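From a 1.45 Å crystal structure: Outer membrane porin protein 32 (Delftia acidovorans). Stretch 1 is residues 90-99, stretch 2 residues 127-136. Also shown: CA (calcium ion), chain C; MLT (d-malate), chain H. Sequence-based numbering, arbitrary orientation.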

ATOM      1  N   LEU A  90     -20.129  -5.901  -6.544  1.00  9.29           N
ATOM      2  CA  LEU A  90     -20.116  -4.928  -5.462  1.00 10.32           C
ATOM      3  C   LEU A  90     -18.707  -4.444  -5.207  1.00  9.73           C
ATOM      4  O   LEU A  90     -17.829  -5.275  -4.978  1.00 10.82           O
ATOM      5  CB  LEU A  90     -20.572  -5.553  -4.141  1.00 11.38           C
ATOM      6  CG  LEU A  90     -22.041  -5.813  -3.765  1.00 18.49           C
ATOM      7  CD1 LEU A  90     -22.984  -5.957  -4.830  1.00 20.25           C
ATOM      8  CD2 LEU A  90     -22.226  -6.835  -2.622  1.00 17.84           C
ATOM      9  N   GLY A  91     -18.543  -3.122  -5.139  1.00  9.23           N
ATOM     10  CA  GLY A  91     -17.261  -2.529  -4.825  1.00  8.97           C
ATOM     11  C   GLY A  91     -16.809  -1.494  -5.835  1.00  7.60           C
ATOM     12  O   GLY A  91     -17.380  -1.315  -6.942  1.00  9.75           O
ATOM     13  N   ARG A  92     -15.747  -0.791  -5.491  1.00  9.46           N
ATOM     14  CA  ARG A  92     -15.190   0.202  -6.377  1.00 10.00           C
ATOM     15  C   ARG A  92     -14.777  -0.407  -7.727  1.00  9.38           C
ATOM     16  O   ARG A  92     -14.157  -1.470  -7.786  1.00  9.82           O
ATOM     17  CB  ARG A  92     -13.968   0.850  -5.749  1.00 11.24           C
ATOM     18  CG  ARG A  92     -13.463   1.994  -6.677  1.00 12.91           C
ATOM     19  CD  ARG A  92     -12.488   2.846  -6.061  1.00 14.47           C
ATOM     20  NE  ARG A  92     -11.858   3.732  -7.005  1.00 11.67           N
ATOM     21  CZ  ARG A  92     -12.276   4.954  -7.287  1.00 12.56           C
ATOM     22  NH1 ARG A  92     -13.420   5.446  -6.811  1.00 12.38           N
ATOM     23  NH2 ARG A  92     -11.543   5.698  -8.087  1.00 11.17           N
ATOM     24  N   ASP A  93     -15.136   0.273  -8.798  1.00  9.70           N
ATOM     25  CA  ASP A  93     -14.843  -0.197 -10.141  1.00  9.40           C
ATOM     26  C   ASP A  93     -15.097   0.928 -11.101  1.00  9.36           C
ATOM     27  O   ASP A  93     -15.663   1.984 -10.741  1.00  8.75           O
ATOM     28  CB  ASP A  93     -15.808  -1.353 -10.427  1.00  9.68           C
ATOM     29  CG  ASP A  93     -15.386  -2.264 -11.553  1.00 13.96           C
ATOM     30  OD1 ASP A  93     -14.331  -2.078 -12.256  1.00 15.93           O
ATOM     31  OD2 ASP A  93     -16.129  -3.259 -11.803  1.00 17.42           O
ATOM     32  N   LEU A  94     -14.701   0.698 -12.330  1.00  9.31           N
ATOM     33  CA  LEU A  94     -15.264   1.479 -13.439  1.00  9.71           C
ATOM     34  C   LEU A  94     -16.785   1.455 -13.401  1.00 10.71           C
ATOM     35  O   LEU A  94     -17.385   0.407 -13.162  1.00 10.50           O
ATOM     36  CB  LEU A  94     -14.807   0.926 -14.793  1.00 10.45           C
ATOM     37  CG  LEU A  94     -13.311   1.043 -15.088  1.00 12.07           C
ATOM     38  CD1 LEU A  94     -13.017   0.173 -16.295  1.00 15.22           C
ATOM     39  CD2 LEU A  94     -12.962   2.464 -15.339  1.00 14.01           C
ATOM     40  N   VAL A  95     -17.404   2.611 -13.587  1.00  9.53           N
ATOM     41  CA  VAL A  95     -18.868   2.625 -13.724  1.00 10.22           C
ATOM     42  C   VAL A  95     -19.232   2.080 -15.117  1.00 11.05           C
ATOM     43  O   VAL A  95     -18.405   2.079 -16.002  1.00 10.64           O
ATOM     44  CB  VAL A  95     -19.462   4.045 -13.505  1.00 10.57           C
ATOM     45  CG1 VAL A  95     -19.183   4.489 -12.064  1.00 12.89           C
ATOM     46  CG2 VAL A  95     -18.953   5.057 -14.505  1.00 10.11           C
ATOM     47  N   PRO A  96     -20.456   1.562 -15.287  1.00 11.09           N
ATOM     48  CA  PRO A  96     -20.781   0.911 -16.572  1.00 12.18           C
ATOM     49  C   PRO A  96     -20.613   1.817 -17.777  1.00 12.25           C
ATOM     50  O   PRO A  96     -20.185   1.346 -18.822  1.00 11.73           O
ATOM     51  CB  PRO A  96     -22.234   0.480 -16.381  1.00 12.42           C
ATOM     52  CG  PRO A  96     -22.403   0.365 -14.941  1.00 15.67           C
ATOM     53  CD  PRO A  96     -21.558   1.434 -14.314  1.00 12.80           C
ATOM     54  N   THR A  97     -20.943   3.093 -17.639  1.00 11.58           N
ATOM     55  CA  THR A  97     -20.842   4.012 -18.773  1.00 12.10           C
ATOM     56  C   THR A  97     -19.389   4.198 -19.237  1.00 13.61           C
ATOM     57  O   THR A  97     -19.124   4.143 -20.436  1.00 15.30           O
ATOM     58  CB  THR A  97     -21.507   5.354 -18.414  1.00 12.89           C
ATOM     59  OG1 THR A  97     -21.165   5.752 -17.077  1.00 13.18           O
ATOM     60  CG2 THR A  97     -23.029   5.175 -18.445  1.00 11.90           C
ATOM     61  N   SER A  98     -18.444   4.343 -18.315  1.00 13.43           N
ATOM     62  CA  SER A  98     -17.059   4.474 -18.725  1.00 14.07           C
ATOM     63  C   SER A  98     -16.477   3.144 -19.193  1.00 14.00           C
ATOM     64  O   SER A  98     -15.752   3.111 -20.189  1.00 15.39           O
ATOM     65  CB  SER A  98     -16.186   5.059 -17.616  1.00 12.93           C
ATOM     66  OG  SER A  98     -16.066   4.115 -16.577  1.00 14.57           O
ATOM     67  N   GLN A  99     -16.810   2.059 -18.500  1.00 14.09           N
ATOM     68  CA  GLN A  99     -16.312   0.737 -18.863  1.00 15.81           C
ATOM     69  C   GLN A  99     -16.626   0.423 -20.324  1.00 15.00           C
ATOM     70  O   GLN A  99     -15.772  -0.034 -21.083  1.00 17.88           O
ATOM     71  CB  GLN A  99     -16.856  -0.345 -17.947  1.00 17.25           C
ATOM     72  CG  GLN A  99     -16.113  -1.664 -18.155  1.00 21.86           C
ATOM     73  CD  GLN A  99     -16.568  -2.733 -17.257  1.00 26.64           C
ATOM     74  OE1 GLN A  99     -15.937  -2.996 -16.239  1.00 29.58           O
ATOM     75  NE2 GLN A  99     -17.653  -3.398 -17.632  1.00 28.99           N
ATOM     76  N   ALA A 127     -14.995  12.870  -5.534  1.00 16.22           N
ATOM     77  CA  ALA A 127     -13.801  12.014  -5.660  1.00 16.49           C
ATOM     78  C   ALA A 127     -13.579  11.575  -7.102  1.00 15.18           C
ATOM     79  O   ALA A 127     -12.429  11.376  -7.524  1.00 16.26           O
ATOM     80  CB  ALA A 127     -13.968  10.792  -4.772  1.00 18.09           C
ATOM     81  N   ASP A 128     -14.667  11.459  -7.874  1.00 14.19           N
ATOM     82  CA  ASP A 128     -14.589  10.863  -9.208  1.00 12.86           C
ATOM     83  C   ASP A 128     -15.423  11.659 -10.216  1.00 13.07           C
ATOM     84  O   ASP A 128     -16.239  11.117 -10.968  1.00 13.20           O
ATOM     85  CB  ASP A 128     -15.027   9.402  -9.172  1.00 13.23           C
ATOM     86  CG  ASP A 128     -14.089   8.540  -8.355  1.00 12.64           C
ATOM     87  OD1 ASP A 128     -12.923   8.281  -8.839  1.00 13.51           O
ATOM     88  OD2 ASP A 128     -14.413   8.135  -7.212  1.00 15.61           O
ATOM     89  N   ASP A 129     -15.153  12.959 -10.252  1.00 12.61           N
ATOM     90  CA  ASP A 129     -15.872  13.848 -11.187  1.00 12.92           C
ATOM     91  C   ASP A 129     -15.331  13.813 -12.590  1.00 12.62           C
ATOM     92  O   ASP A 129     -15.758  14.609 -13.439  1.00 13.70           O
ATOM     93  CB  ASP A 129     -15.928  15.260 -10.622  1.00 13.88           C
ATOM     94  CG  ASP A 129     -17.094  15.458  -9.689  1.00 15.67           C
ATOM     95  OD1 ASP A 129     -18.092  14.681  -9.770  1.00 17.78           O
ATOM     96  OD2 ASP A 129     -17.101  16.397  -8.861  1.00 16.31           O
ATOM     97  N   ASN A 130     -14.423  12.879 -12.870  1.00 12.37           N
ATOM     98  CA  ASN A 130     -14.133  12.533 -14.256  1.00 11.86           C
ATOM     99  C   ASN A 130     -15.087  11.481 -14.842  1.00 11.60           C
ATOM    100  O   ASN A 130     -14.982  11.149 -16.012  1.00 12.01           O
ATOM    101  CB  ASN A 130     -12.662  12.115 -14.464  1.00 12.37           C
ATOM    102  CG  ASN A 130     -12.215  10.929 -13.624  1.00 11.61           C
ATOM    103  OD1 ASN A 130     -10.968  10.702 -13.490  1.00 18.32           O
ATOM    104  ND2 ASN A 130     -13.143  10.206 -13.050  1.00  8.93           N
ATOM    105  N   GLY A 131     -16.008  10.974 -14.037  1.00 11.49           N
ATOM    106  CA  GLY A 131     -16.995  10.023 -14.508  1.00 11.23           C
ATOM    107  C   GLY A 131     -16.478   8.643 -14.832  1.00 10.79           C
ATOM    108  O   GLY A 131     -17.154   7.868 -15.511  1.00 12.41           O
ATOM    109  N   ILE A 132     -15.280   8.298 -14.332  1.00  9.38           N
ATOM    110  CA  ILE A 132     -14.656   7.029 -14.708  1.00  8.97           C
ATOM    111  C   ILE A 132     -14.961   5.872 -13.701  1.00  9.55           C
ATOM    112  O   ILE A 132     -15.446   4.823 -14.103  1.00 10.62           O
ATOM    113  CB  ILE A 132     -13.155   7.215 -14.951  1.00 10.10           C
ATOM    114  CG1 ILE A 132     -12.915   8.184 -16.097  1.00 12.40           C
ATOM    115  CG2 ILE A 132     -12.528   5.861 -15.223  1.00 11.96           C
ATOM    116  CD1 ILE A 132     -11.462   8.520 -16.387  1.00 15.10           C
ATOM    117  N   ARG A 133     -14.674   6.062 -12.419  1.00 10.18           N
ATOM    118  CA  ARG A 133     -14.939   5.067 -11.411  1.00  9.82           C
ATOM    119  C   ARG A 133     -15.857   5.634 -10.322  1.00 10.50           C
ATOM    120  O   ARG A 133     -16.044   6.845 -10.241  1.00 10.63           O
ATOM    121  CB  ARG A 133     -13.637   4.609 -10.785  1.00 10.56           C
ATOM    122  CG  ARG A 133     -12.783   3.785 -11.693  1.00  9.39           C
ATOM    123  CD  ARG A 133     -11.454   3.324 -11.075  1.00 10.08           C
ATOM    124  NE  ARG A 133     -10.794   2.359 -11.950  1.00 11.15           N
ATOM    125  CZ  ARG A 133     -10.114   2.674 -13.036  1.00 13.05           C
ATOM    126  NH1 ARG A 133      -9.902   3.946 -13.355  1.00 14.13           N
ATOM    127  NH2 ARG A 133      -9.645   1.703 -13.803  1.00 15.01           N
ATOM    128  N   ALA A 134     -16.376   4.759  -9.473  1.00  9.95           N
ATOM    129  CA  ALA A 134     -17.131   5.171  -8.304  1.00  9.89           C
ATOM    130  C   ALA A 134     -16.843   4.287  -7.108  1.00  9.03           C
ATOM    131  O   ALA A 134     -16.770   3.067  -7.254  1.00 10.04           O
ATOM    132  CB  ALA A 134     -18.646   5.089  -8.581  1.00 10.45           C
ATOM    133  N   ASN A 135     -16.757   4.912  -5.940  1.00  9.49           N
ATOM    134  CA  ASN A 135     -16.879   4.198  -4.663  1.00  9.70           C
ATOM    135  C   ASN A 135     -18.307   3.728  -4.456  1.00  9.97           C
ATOM    136  O   ASN A 135     -19.257   4.295  -5.003  1.00 11.03           O
ATOM    137  CB  ASN A 135     -16.511   5.123  -3.492  1.00  9.60           C
ATOM    138  CG  ASN A 135     -15.053   5.643  -3.532  1.00 12.77           C
ATOM    139  OD1 ASN A 135     -14.744   6.772  -3.070  1.00 21.19           O
ATOM    140  ND2 ASN A 135     -14.204   4.864  -4.020  1.00  8.95           N
ATOM    141  N   ASN A 136     -18.442   2.699  -3.642  1.00  9.33           N
ATOM    142  CA  ASN A 136     -19.761   2.289  -3.123  1.00  9.01           C
ATOM    143  C   ASN A 136     -20.698   1.890  -4.241  1.00  8.80           C
ATOM    144  O   ASN A 136     -21.924   2.086  -4.141  1.00 10.02           O
ATOM    145  CB  ASN A 136     -20.398   3.437  -2.356  1.00  9.49           C
ATOM    146  CG  ASN A 136     -19.438   4.018  -1.288  1.00  9.44           C
ATOM    147  OD1 ASN A 136     -18.783   3.258  -0.558  1.00  9.91           O
ATOM    148  ND2 ASN A 136     -19.312   5.349  -1.232  1.00 13.49           N
TER
HETATM  149 CA    CA C 501     -19.025   2.985   1.747  1.00 10.48          CA
HETATM  150  C1  MLT H 700      -8.274   2.458 -16.944  1.00 43.20           C
HETATM  151  O1  MLT H 700      -7.021   2.488 -17.413  1.00 42.17           O
HETATM  152  O2  MLT H 700      -8.958   1.351 -16.885  1.00 43.41           O
HETATM  153  C2  MLT H 700      -9.020   3.667 -16.517  1.00 42.57           C
HETATM  154  O3  MLT H 700      -8.169   4.565 -15.852  1.00 41.57           O
HETATM  155  C3  MLT H 700      -9.719   4.252 -17.736  1.00 44.57           C
HETATM  156  C4  MLT H 700     -10.393   3.092 -18.439  1.00 46.24           C
HETATM  157  O4  MLT H 700      -9.867   1.892 -18.523  1.00 49.99           O
HETATM  158  O5  MLT H 700     -11.536   3.222 -18.986  1.00 41.26           O
HETATM  159  O   HOH W   1     -19.678   7.938 -16.656  1.00 14.73           O
HETATM  160  O   HOH W   2     -17.145   4.549   2.036  1.00 13.53           O

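The backbone sets the frame of this contact, and it is a short one. Asp93 and Leu94 run antiparallel to Arg133 and Ala134. Asp93 and Ala134 form the hydrogen-bonded pair, with Ala134 N donating to Asp93 O at 3.1 Å, and their side chains lie on the same face of the sheet. At the next pair, Leu94 and Arg133 approach to 4.1 Å between CA atoms without bonding to each other directly, and their side chains diverge. One step further, Val95 N donates to Ile132 O at 3.0 Å. CA-H...O contacts accompany these bonds: Arg92 CA lies 3.4 Å from Ala134 O, beyond the Asp93 bond, and Leu94 CA lies 3.4 Å from Ile132 O, the acceptor that Val95 N also uses.

The pairing ends where the first stretch turns into a helix, and a single carbonyl serves both elements. Besides the amide of Val95, which holds the N-cap position, Ile132 O accepts the hydroxyl of Ser98, with Ser98 OG to Ile132 O only 2.6 Å. The p rotamer of Ser98 places OG at this short distance, so the first turn of the helix is tied to the same acceptor as the last strand-like bond. The rule to read here is economy: one carbonyl, Ile132 O, takes both a backbone amide and a helix hydroxyl. That turn is itself closed by Gln99 N donating to Val95 O at 3.0 Å. A water extends the link: it accepts from Thr97 OG1 at 2.7 Å and donates to Gly131 O at 2.8 Å. Gly131 closes a type I turn that begins at Asp128, and its positive phi by itself favours glycine.

Charge pairing is concentrated on Arg92, which has the largest area covered by the other stretch. Its CA-to-CB bond points sideways, but chi1 to chi3 are all t, and the extended chain carries the guanidinium to Asp128. The salt bridge is two-pronged: Arg92 NH1 to Asp128 OD2 is 2.9 Å and Arg92 NH2 to Asp128 OD1 is 3.0 Å, both nearly straight, with OD2 near the guanidinium plane. The edge thus serves the carboxylate, while one face is covered by Arg133 CB, 3.6 Å from Arg92 NH2. Arg92 NE is satisfied elsewhere in the structure.

Arg133 repeats this division between edge and face with different partners. One face of its guanidinium is covered by Leu94 CD2, which lies 3.7 Å from Arg133 CZ, while NH1 and NH2 bind the d-malate and NE is hydrogen-bonded elsewhere in the structure. Arg133 NH1 donates to malate O3 at 3.1 Å and Arg133 NH2 to malate O2 at 3.2 Å, the first almost linear and the second more bent.

Apolar contacts fall into two small groups. Leu94 CD2 also meets Ile132 CG2 at 3.4 Å, a tight approach given that both CA-to-CB bonds point away from the opposite stretch; for Leu94, the end of the side chain comes nearer. Val95 instead points toward its partner stretch, where Val95 CG1 packs on Ala134 CB at 3.6 Å; separately, Val95 CG2 lies 3.5 Å from the carbonyl Gly131 O, a van der Waals contact with backbone. The small side chain of Ala134 thus meets a branched valine directly beside the backbone pairing.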